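Local coordinates for excinuclease ABC, subunit A. (Deinococcus radiodurans, PDB 2VF7), which probably binds DNA and hydrolyses ATP as a zinc-containing ABC-type UvrA protein that takes part in recognising damaged DNA, at residues 32-37 against 447-452; 197-202 against 226-231; 492-497 against 796-801. The protein carries 1 engineered substitution. All coordinates share one frame; numbering follows the deposited sequence.

Contact 1: 32-37 against 447-452; sequences KVPRDA and ADWLVD
D448 OD1 is held by two polar partners, the backbone N-H of L38 and, through a salt bridge, K428, while it touches A37 CB at 3.6 Å. An aspartate suits this place because its short side chain can reach the backbone amide just where the chain enters strand 38-42, while alanine at 37 leaves room for the carboxylate; D448 CB and A37 CB lie 3.8 Å apart. The lysine would be expected to favour the ionised form of D448.

Beyond the turn, P34 rests on W449. The indole CG is anti to the backbone N (chi1 -171°), and P34 CD lies over one face of the five-membered ring, 3.3 Å from its centroid and 9° off the ring normal. This is a CH-pi contact, for which the slightly polarised C-H groups beside a proline nitrogen are well suited. P34 CG extends the contact back to W449 CB at 3.7 Å. The indole NE1 is hydrogen-bonded to S467, and F15 packs edge-to-face against the ring.

The contact joins two sheets of the N-terminal ABC ATPase module. Strand 32-34 belongs to an antiparallel sheet and strand 449-452 to the mixed sheet whose strand 38-42 leads into the P-loop; their short axes are 7.9 Å apart and run at 153°, roughly antiparallel. Beside the indole, V33 CG1 meets V451 CG2 at 3.6 Å, the two branched side chains crossing at about a right angle. The V451 side chain is about 8 Å from that of K49, which binds ADP.

Contact 2: 197-202 against 226-231; sequences LVTLGI and PVVPVY
T199 divides its two branches between P229 and V228: with chi1 at -73°, OG1 is anti to its own carbonyl carbon and turns to the P229 carbonyl, while CG2 is anti to the backbone N and reaches V228. This is a helix end packed on an edge strand inside the UvrA DNA-binding domain, where helix 187-199 meets strand 227-230 of a two-stranded antiparallel sheet.

T199 OG1 donates to P229 O at 2.9 Å, and the angle of 161° at the carbonyl oxygen makes the approach nearly straight in line with C=O. The neighbouring V228 and V230 pair their backbones with strand 251-254, and the P229 carbonyl between them is served by the T199 hydroxyl. The T199 methyl CG2 packs against V228 CG2 at 3.7 Å, which suits threonine, with one polar and one apolar branch. L200 CD2 adds a looser contact with V228 CG1 at 4.0 Å.

The helix closes with a Schellman motif: G201 takes the positive phi that glycine tolerates easily, and I202 N donates to L197 O. A water completes the link, donating to T199 OG1 at 2.7 Å and accepting from Y231 N at 3.2 Å.

Contact 3: 492-497 against 796-801; sequences EPHTPR and VAASDW
The imidazole of H494 has A798 O over one face, 3.2 Å above the ring plane and displaced toward the rim, while S799 O and D800 OD1 lie at its edge, near the plane. The guanidinium of R497 is also met at its edge, by D800 OD2, and its plane is turned steeply against that of the carboxylate. H494 has CG anti to the backbone N (chi1 169°); the H494 and D800 side chains cross at about a right angle, their flat groups turned 50° apart.

D800 OD1 takes two hydrogen bonds. H494 NE2 donates to D800 OD1 at 2.8 Å with an N-H...O angle of 159°, and R497 N donates to the same oxygen, also at 2.8 Å, in a slightly straighter bond. The two donors come from opposite faces of the carboxylate plane, so the oxygen is held from both sides. The ring carbon CD2 of H494 sits 3.1 Å from S799 O, where a slightly positive C-H faces a carbonyl.

R497 NH1 makes a weak hydrogen bond, as part of a salt bridge, to D800 OD2 at 3.4 Å. The arginine chain runs extended from CG to NE, and R497 CG lies 3.5 Å from D800 OD1. P496, between the two donors, packs its CB 3.6 Å from D800 O. Aspartate suits the buried position because its two oxygens can serve several N-H groups, and the carboxylate would be expected to favour a protonated, positively charged H494.

The contact pins the loop ahead of strand 502-510 to the loop between helix 793-796 and strand 801-805 in the C-terminal ABC module. D800 OD2 also accepts from M525 N on strand 525-529, and R497 packs on V777 and D781 of helix 766-781.

From the N terminus the chain passes 32-37, the opening half of contact 1, and returns to it only at 447-452, 410 residues on. Within that long loop lies contact 2, which closes a short excursion of the DNA-binding domain; its nearest atoms are about 62 Å from those of contact 1. Contact 3 follows in series, tying the loop leading to strand 502-510 to the C-terminal ABC module, as contact 1 ties two sheets of the N-terminal one. Their closing segments lead into equivalent strands, 449-453 and 801-805, each beside the strand that precedes the P-loop. Contact 2 fastens helix to strand in an outlying insert.

Contact 1: 32-37 against 447-452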
loop_
_atom_site.group_PDB
_atom_site.type_symbol
_atom_site.label_atom_id
_atom_site.label_comp_id
_atom_site.label_asym_id
_atom_site.label_seq_id
_atom_site.Cartn_x
_atom_site.Cartn_y
_atom_site.Cartn_z
ATOM N N LYS A 32 2.756 -5.565 -31.630
ATOM C CA LYS A 32 3.505 -6.578 -30.888
ATOM C C LYS A 32 4.942 -6.099 -30.676
ATOM O O LYS A 32 5.512 -5.425 -31.537
ATOM C CB LYS A 32 3.490 -7.925 -31.619
ATOM C CG LYS A 32 4.558 -8.065 -32.685
ATOM C CD LYS A 32 4.408 -9.344 -33.527
ATOM C CE LYS A 32 5.530 -9.433 -34.579
ATOM N NZ LYS A 32 5.675 -10.790 -35.167
ATOM N N VAL A 33 5.517 -6.448 -29.526
ATOM C CA VAL A 33 6.905 -6.079 -29.199
ATOM C C VAL A 33 7.623 -7.214 -28.463
ATOM O O VAL A 33 7.051 -7.826 -27.548
ATOM C CB VAL A 33 7.006 -4.730 -28.380
ATOM C CG1 VAL A 33 6.339 -3.622 -29.109
ATOM C CG2 VAL A 33 6.381 -4.857 -27.024
ATOM N N PRO A 34 8.886 -7.485 -28.848
ATOM C CA PRO A 34 9.635 -8.568 -28.216
ATOM C C PRO A 34 9.936 -8.290 -26.747
ATOM O O PRO A 34 10.133 -7.137 -26.345
ATOM C CB PRO A 34 10.919 -8.641 -29.047
ATOM C CG PRO A 34 11.055 -7.339 -29.687
ATOM C CD PRO A 34 9.680 -6.806 -29.888
ATOM N N ARG A 35 9.933 -9.339 -25.940
ATOM C CA ARG A 35 10.376 -9.199 -24.567
ATOM C C ARG A 35 11.835 -9.625 -24.603
ATOM O O ARG A 35 12.268 -10.202 -25.610
ATOM C CB ARG A 35 9.465 -9.979 -23.578
ATOM C CG ARG A 35 9.861 -11.411 -23.268
ATOM C CD ARG A 35 8.949 -12.065 -22.180
ATOM N NE ARG A 35 7.539 -11.948 -22.541
ATOM C CZ ARG A 35 6.909 -12.750 -23.392
ATOM N NH1 ARG A 35 7.546 -13.754 -23.961
ATOM N NH2 ARG A 35 5.633 -12.542 -23.677
ATOM N N ASP A 36 12.604 -9.271 -23.571
ATOM C CA ASP A 36 14.066 -9.558 -23.489
ATOM C C ASP A 36 14.880 -8.813 -24.541
ATOM O O ASP A 36 15.914 -9.288 -25.017
ATOM C CB ASP A 36 14.372 -11.068 -23.530
ATOM C CG ASP A 36 13.570 -11.873 -22.490
ATOM O OD1 ASP A 36 13.752 -11.666 -21.274
ATOM O OD2 ASP A 36 12.759 -12.732 -22.895
ATOM N N ALA A 37 14.425 -7.613 -24.875
ATOM C CA ALA A 37 15.097 -6.803 -25.874
ATOM C C ALA A 37 15.013 -5.325 -25.500
ATOM O O ALA A 37 14.182 -4.951 -24.663
ATOM C CB ALA A 37 14.490 -7.064 -27.255
ATOM N N ALA A 447 18.951 -0.034 -31.101
ATOM C CA ALA A 447 17.865 -0.791 -30.517
ATOM C C ALA A 447 17.581 -2.100 -31.266
ATOM O O ALA A 447 17.757 -2.172 -32.480
ATOM C CB ALA A 447 16.609 0.078 -30.454
ATOM N N ASP A 448 17.132 -3.118 -30.524
ATOM C CA ASP A 448 16.780 -4.420 -31.082
ATOM C C ASP A 448 15.511 -4.299 -31.937
ATOM O O ASP A 448 15.396 -4.926 -32.990
ATOM C CB ASP A 448 16.569 -5.451 -29.958
ATOM C CG ASP A 448 17.862 -5.767 -29.171
ATOM O OD1 ASP A 448 17.837 -5.790 -27.914
ATOM O OD2 ASP A 448 18.898 -6.013 -29.806
ATOM N N TRP A 449 14.571 -3.481 -31.475
ATOM C CA TRP A 449 13.264 -3.328 -32.102
ATOM C C TRP A 449 12.815 -1.872 -31.914
ATOM O O TRP A 449 13.235 -1.192 -30.960
ATOM C CB TRP A 449 12.292 -4.282 -31.408
ATOM C CG TRP A 449 10.908 -4.483 -32.000
ATOM C CD1 TRP A 449 9.781 -3.785 -31.687
ATOM C CD2 TRP A 449 10.493 -5.516 -32.913
ATOM N NE1 TRP A 449 8.703 -4.280 -32.375
ATOM C CE2 TRP A 449 9.109 -5.354 -33.126
ATOM C CE3 TRP A 449 11.163 -6.548 -33.583
ATOM C CZ2 TRP A 449 8.383 -6.169 -33.988
ATOM C CZ3 TRP A 449 10.441 -7.358 -34.446
ATOM C CH2 TRP A 449 9.062 -7.159 -34.645
ATOM N N LEU A 450 11.973 -1.384 -32.823
ATOM C CA LEU A 450 11.420 -0.052 -32.645
ATOM C C LEU A 450 9.963 0.089 -33.050
ATOM O O LEU A 450 9.516 -0.516 -34.003
ATOM C CB LEU A 450 12.325 1.004 -33.301
ATOM C CG LEU A 450 12.062 1.620 -34.656
ATOM C CD1 LEU A 450 10.901 2.617 -34.596
ATOM C CD2 LEU A 450 13.339 2.312 -35.093
ATOM N N VAL A 451 9.225 0.884 -32.286
ATOM C CA VAL A 451 7.825 1.192 -32.573
ATOM C C VAL A 451 7.667 2.687 -32.903
ATOM O O VAL A 451 7.797 3.539 -32.013
ATOM C CB VAL A 451 6.919 0.845 -31.377
ATOM C CG1 VAL A 451 5.462 0.898 -31.784
ATOM C CG2 VAL A 451 7.284 -0.536 -30.778
ATOM N N ASP A 452 7.391 2.991 -34.175
ATOM C CA ASP A 452 7.221 4.384 -34.622
ATOM C C ASP A 452 5.746 4.743 -34.688
ATOM O O ASP A 452 4.960 4.106 -35.403
ATOM C CB ASP A 452 7.915 4.651 -35.975
ATOM C CG ASP A 452 8.229 6.136 -36.197
ATOM O OD1 ASP A 452 7.825 6.695 -37.252
ATOM O OD2 ASP A 452 8.893 6.754 -35.325
#

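Contact 2: 197-202 against 226-231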
loop_
_atom_site.group_PDB
_atom_site.type_symbol
_atom_site.label_atom_id
_atom_site.label_comp_id
_atom_site.label_asym_id
_atom_site.label_seq_id
_atom_site.Cartn_x
_atom_site.Cartn_y
_atom_site.Cartn_z
ATOM N N LEU A 197 -9.759 32.468 25.336
ATOM C CA LEU A 197 -9.333 33.521 26.264
ATOM C C LEU A 197 -10.449 34.373 26.866
ATOM O O LEU A 197 -10.313 34.787 28.013
ATOM C CB LEU A 197 -8.252 34.438 25.650
ATOM C CG LEU A 197 -6.921 33.840 25.153
ATOM C CD1 LEU A 197 -5.942 34.924 24.709
ATOM C CD2 LEU A 197 -6.294 32.942 26.222
ATOM N N VAL A 198 -11.540 34.654 26.138
ATOM C CA VAL A 198 -12.627 35.469 26.728
ATOM C C VAL A 198 -13.413 34.687 27.777
ATOM O O VAL A 198 -13.842 35.279 28.788
ATOM C CB VAL A 198 -13.594 36.175 25.690
ATOM C CG1 VAL A 198 -12.820 36.706 24.473
ATOM C CG2 VAL A 198 -14.673 35.268 25.245
ATOM N N THR A 199 -13.562 33.369 27.570
ATOM C CA THR A 199 -14.154 32.457 28.575
ATOM C C THR A 199 -13.290 32.460 29.843
ATOM O O THR A 199 -13.783 32.485 30.970
ATOM C CB THR A 199 -14.306 30.994 27.994
ATOM O OG1 THR A 199 -15.373 30.969 27.053
ATOM C CG2 THR A 199 -14.596 29.967 29.061
ATOM N N LEU A 200 -11.982 32.439 29.649
ATOM C CA LEU A 200 -11.061 32.438 30.767
ATOM C C LEU A 200 -10.956 33.795 31.463
ATOM O O LEU A 200 -10.283 33.891 32.478
ATOM C CB LEU A 200 -9.672 31.991 30.318
ATOM C CG LEU A 200 -9.441 30.529 29.973
ATOM C CD1 LEU A 200 -7.992 30.388 29.570
ATOM C CD2 LEU A 200 -9.773 29.647 31.179
ATOM N N GLY A 201 -11.599 34.829 30.922
ATOM C CA GLY A 201 -11.697 36.143 31.585
ATOM C C GLY A 201 -10.502 37.057 31.344
ATOM O O GLY A 201 -10.240 37.997 32.122
ATOM N N ILE A 202 -9.768 36.774 30.265
ATOM C CA ILE A 202 -8.666 37.627 29.819
ATOM C C ILE A 202 -9.227 38.657 28.853
ATOM O O ILE A 202 -10.167 38.359 28.123
ATOM C CB ILE A 202 -7.531 36.775 29.173
ATOM C CG1 ILE A 202 -6.819 35.974 30.274
ATOM C CG2 ILE A 202 -6.534 37.660 28.356
ATOM C CD1 ILE A 202 -6.118 34.741 29.793
ATOM N N PRO A 226 -6.022 23.862 28.929
ATOM C CA PRO A 226 -7.348 23.733 29.538
ATOM C C PRO A 226 -8.468 23.607 28.500
ATOM O O PRO A 226 -8.345 24.118 27.378
ATOM C CB PRO A 226 -7.484 25.028 30.350
ATOM C CG PRO A 226 -6.626 25.977 29.667
ATOM C CD PRO A 226 -5.427 25.169 29.265
ATOM N N VAL A 227 -9.528 22.900 28.890
ATOM C CA VAL A 227 -10.699 22.608 28.058
ATOM C C VAL A 227 -11.891 23.348 28.644
ATOM O O VAL A 227 -12.311 23.041 29.759
ATOM C CB VAL A 227 -11.015 21.095 28.035
ATOM C CG1 VAL A 227 -12.337 20.822 27.325
ATOM C CG2 VAL A 227 -9.910 20.329 27.344
ATOM N N VAL A 228 -12.438 24.309 27.888
ATOM C CA VAL A 228 -13.440 25.267 28.406
ATOM C C VAL A 228 -14.618 25.500 27.453
ATOM O O VAL A 228 -14.440 25.431 26.234
ATOM C CB VAL A 228 -12.789 26.659 28.771
ATOM C CG1 VAL A 228 -11.595 26.472 29.695
ATOM C CG2 VAL A 228 -12.375 27.440 27.525
ATOM N N PRO A 229 -15.814 25.805 27.998
ATOM C CA PRO A 229 -17.001 26.041 27.172
ATOM C C PRO A 229 -16.840 27.264 26.305
ATOM O O PRO A 229 -16.413 28.309 26.801
ATOM C CB PRO A 229 -18.087 26.319 28.213
ATOM C CG PRO A 229 -17.339 26.794 29.441
ATOM C CD PRO A 229 -16.120 25.958 29.436
ATOM N N VAL A 230 -17.143 27.166 25.014
ATOM C CA VAL A 230 -17.021 28.386 24.209
ATOM C C VAL A 230 -18.286 28.912 23.566
ATOM O O VAL A 230 -19.158 28.150 23.197
ATOM C CB VAL A 230 -15.631 28.582 23.430
ATOM C CG1 VAL A 230 -14.794 27.302 23.337
ATOM C CG2 VAL A 230 -15.805 29.264 22.032
ATOM N N TYR A 231 -18.412 30.235 23.523
ATOM C CA TYR A 231 -19.623 30.927 23.080
ATOM C C TYR A 231 -19.249 31.945 22.001
ATOM O O TYR A 231 -18.948 33.108 22.320
ATOM C CB TYR A 231 -20.281 31.663 24.255
ATOM C CG TYR A 231 -20.589 30.819 25.476
ATOM C CD1 TYR A 231 -21.816 30.177 25.602
ATOM C CD2 TYR A 231 -19.673 30.685 26.516
ATOM C CE1 TYR A 231 -22.121 29.396 26.723
ATOM C CE2 TYR A 231 -19.972 29.900 27.643
ATOM C CZ TYR A 231 -21.200 29.267 27.732
ATOM O OH TYR A 231 -21.543 28.513 28.837
HETATM O O HOH W 1 -15.943 31.952 24.614
#

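Contact 3: 492-497 against 796-801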
loop_
_atom_site.group_PDB
_atom_site.type_symbol
_atom_site.label_atom_id
_atom_site.label_comp_id
_atom_site.label_asym_id
_atom_site.label_seq_id
_atom_site.Cartn_x
_atom_site.Cartn_y
_atom_site.Cartn_z
ATOM N N GLU A 492 19.364 23.489 -44.227
ATOM C CA GLU A 492 20.686 23.867 -44.732
ATOM C C GLU A 492 21.360 24.943 -43.866
ATOM O O GLU A 492 20.671 25.654 -43.133
ATOM C CB GLU A 492 20.623 24.237 -46.223
ATOM C CG GLU A 492 20.535 23.014 -47.178
ATOM C CD GLU A 492 21.825 22.162 -47.239
ATOM O OE1 GLU A 492 22.158 21.473 -46.243
ATOM O OE2 GLU A 492 22.491 22.162 -48.302
ATOM N N PRO A 493 22.709 25.043 -43.933
ATOM C CA PRO A 493 23.549 25.735 -42.934
ATOM C C PRO A 493 23.089 27.118 -42.438
ATOM O O PRO A 493 22.246 27.772 -43.060
ATOM C CB PRO A 493 24.903 25.842 -43.635
ATOM C CG PRO A 493 24.938 24.666 -44.519
ATOM C CD PRO A 493 23.536 24.466 -45.010
ATOM N N HIS A 494 23.666 27.536 -41.311
ATOM C CA HIS A 494 23.342 28.805 -40.662
ATOM C C HIS A 494 24.574 29.716 -40.557
ATOM O O HIS A 494 25.584 29.325 -39.958
ATOM C CB HIS A 494 22.752 28.545 -39.269
ATOM C CG HIS A 494 22.631 29.774 -38.424
ATOM N ND1 HIS A 494 21.558 30.637 -38.513
ATOM C CD2 HIS A 494 23.454 30.292 -37.482
ATOM C CE1 HIS A 494 21.724 31.632 -37.659
ATOM N NE2 HIS A 494 22.867 31.446 -37.021
ATOM N N THR A 495 24.484 30.919 -41.135
ATOM C CA THR A 495 25.567 31.906 -41.048
ATOM C C THR A 495 25.495 32.654 -39.710
ATOM O O THR A 495 24.449 33.219 -39.372
ATOM C CB THR A 495 25.548 32.923 -42.234
ATOM O OG1 THR A 495 25.279 32.235 -43.461
ATOM C CG2 THR A 495 26.889 33.662 -42.361
ATOM N N PRO A 496 26.597 32.642 -38.934
ATOM C CA PRO A 496 26.616 33.320 -37.641
ATOM C C PRO A 496 26.411 34.830 -37.755
ATOM O O PRO A 496 27.035 35.496 -38.588
ATOM C CB PRO A 496 28.018 33.011 -37.098
ATOM C CG PRO A 496 28.464 31.824 -37.842
ATOM C CD PRO A 496 27.879 31.973 -39.203
ATOM N N ARG A 497 25.521 35.350 -36.921
ATOM C CA ARG A 497 25.264 36.777 -36.862
ATOM C C ARG A 497 26.283 37.458 -35.960
ATOM O O ARG A 497 26.754 36.869 -34.988
ATOM C CB ARG A 497 23.858 37.034 -36.338
ATOM C CG ARG A 497 22.755 36.447 -37.186
ATOM C CD ARG A 497 21.430 36.767 -36.539
ATOM N NE ARG A 497 20.310 36.161 -37.251
ATOM C CZ ARG A 497 19.813 34.955 -36.992
ATOM N NH1 ARG A 497 20.323 34.192 -36.026
ATOM N NH2 ARG A 497 18.797 34.512 -37.712
ATOM N N VAL A 796 23.162 23.216 -31.505
ATOM C CA VAL A 796 24.452 23.894 -31.338
ATOM C C VAL A 796 25.062 24.294 -32.692
ATOM O O VAL A 796 25.783 25.276 -32.792
ATOM C CB VAL A 796 25.415 23.017 -30.496
ATOM C CG1 VAL A 796 26.804 23.656 -30.346
ATOM C CG2 VAL A 796 24.811 22.774 -29.133
ATOM N N ALA A 797 24.730 23.535 -33.728
ATOM C CA ALA A 797 25.196 23.767 -35.078
ATOM C C ALA A 797 24.521 24.970 -35.765
ATOM O O ALA A 797 25.016 25.468 -36.775
ATOM C CB ALA A 797 25.013 22.503 -35.901
ATOM N N ALA A 798 23.391 25.427 -35.234
ATOM C CA ALA A 798 22.720 26.613 -35.781
ATOM C C ALA A 798 22.750 27.830 -34.844
ATOM O O ALA A 798 22.039 28.812 -35.068
ATOM C CB ALA A 798 21.303 26.282 -36.194
ATOM N N SER A 799 23.588 27.778 -33.810
ATOM C CA SER A 799 23.864 28.951 -32.976
ATOM C C SER A 799 24.685 29.969 -33.753
ATOM O O SER A 799 25.094 29.696 -34.884
ATOM C CB SER A 799 24.627 28.529 -31.731
ATOM O OG SER A 799 23.858 27.588 -31.015
ATOM N N ASP A 800 24.912 31.139 -33.149
ATOM C CA ASP A 800 25.836 32.162 -33.687
ATOM C C ASP A 800 27.187 32.169 -32.961
ATOM O O ASP A 800 28.191 32.629 -33.515
ATOM C CB ASP A 800 25.208 33.552 -33.599
ATOM C CG ASP A 800 23.888 33.650 -34.335
ATOM O OD1 ASP A 800 23.918 33.539 -35.576
ATOM O OD2 ASP A 800 22.828 33.838 -33.690
ATOM N N TRP A 801 27.184 31.672 -31.720
ATOM C CA TRP A 801 28.367 31.562 -30.856
ATOM C C TRP A 801 28.249 30.302 -29.971
ATOM O O TRP A 801 27.150 29.757 -29.831
ATOM C CB TRP A 801 28.490 32.821 -29.996
ATOM C CG TRP A 801 29.821 33.006 -29.327
ATOM C CD1 TRP A 801 30.126 32.706 -28.034
ATOM C CD2 TRP A 801 31.022 33.539 -29.911
ATOM N NE1 TRP A 801 31.425 33.009 -27.768
ATOM C CE2 TRP A 801 32.009 33.529 -28.900
ATOM C CE3 TRP A 801 31.358 34.031 -31.184
ATOM C CZ2 TRP A 801 33.324 33.982 -29.124
ATOM C CZ3 TRP A 801 32.666 34.489 -31.406
ATOM C CH2 TRP A 801 33.631 34.449 -30.382
#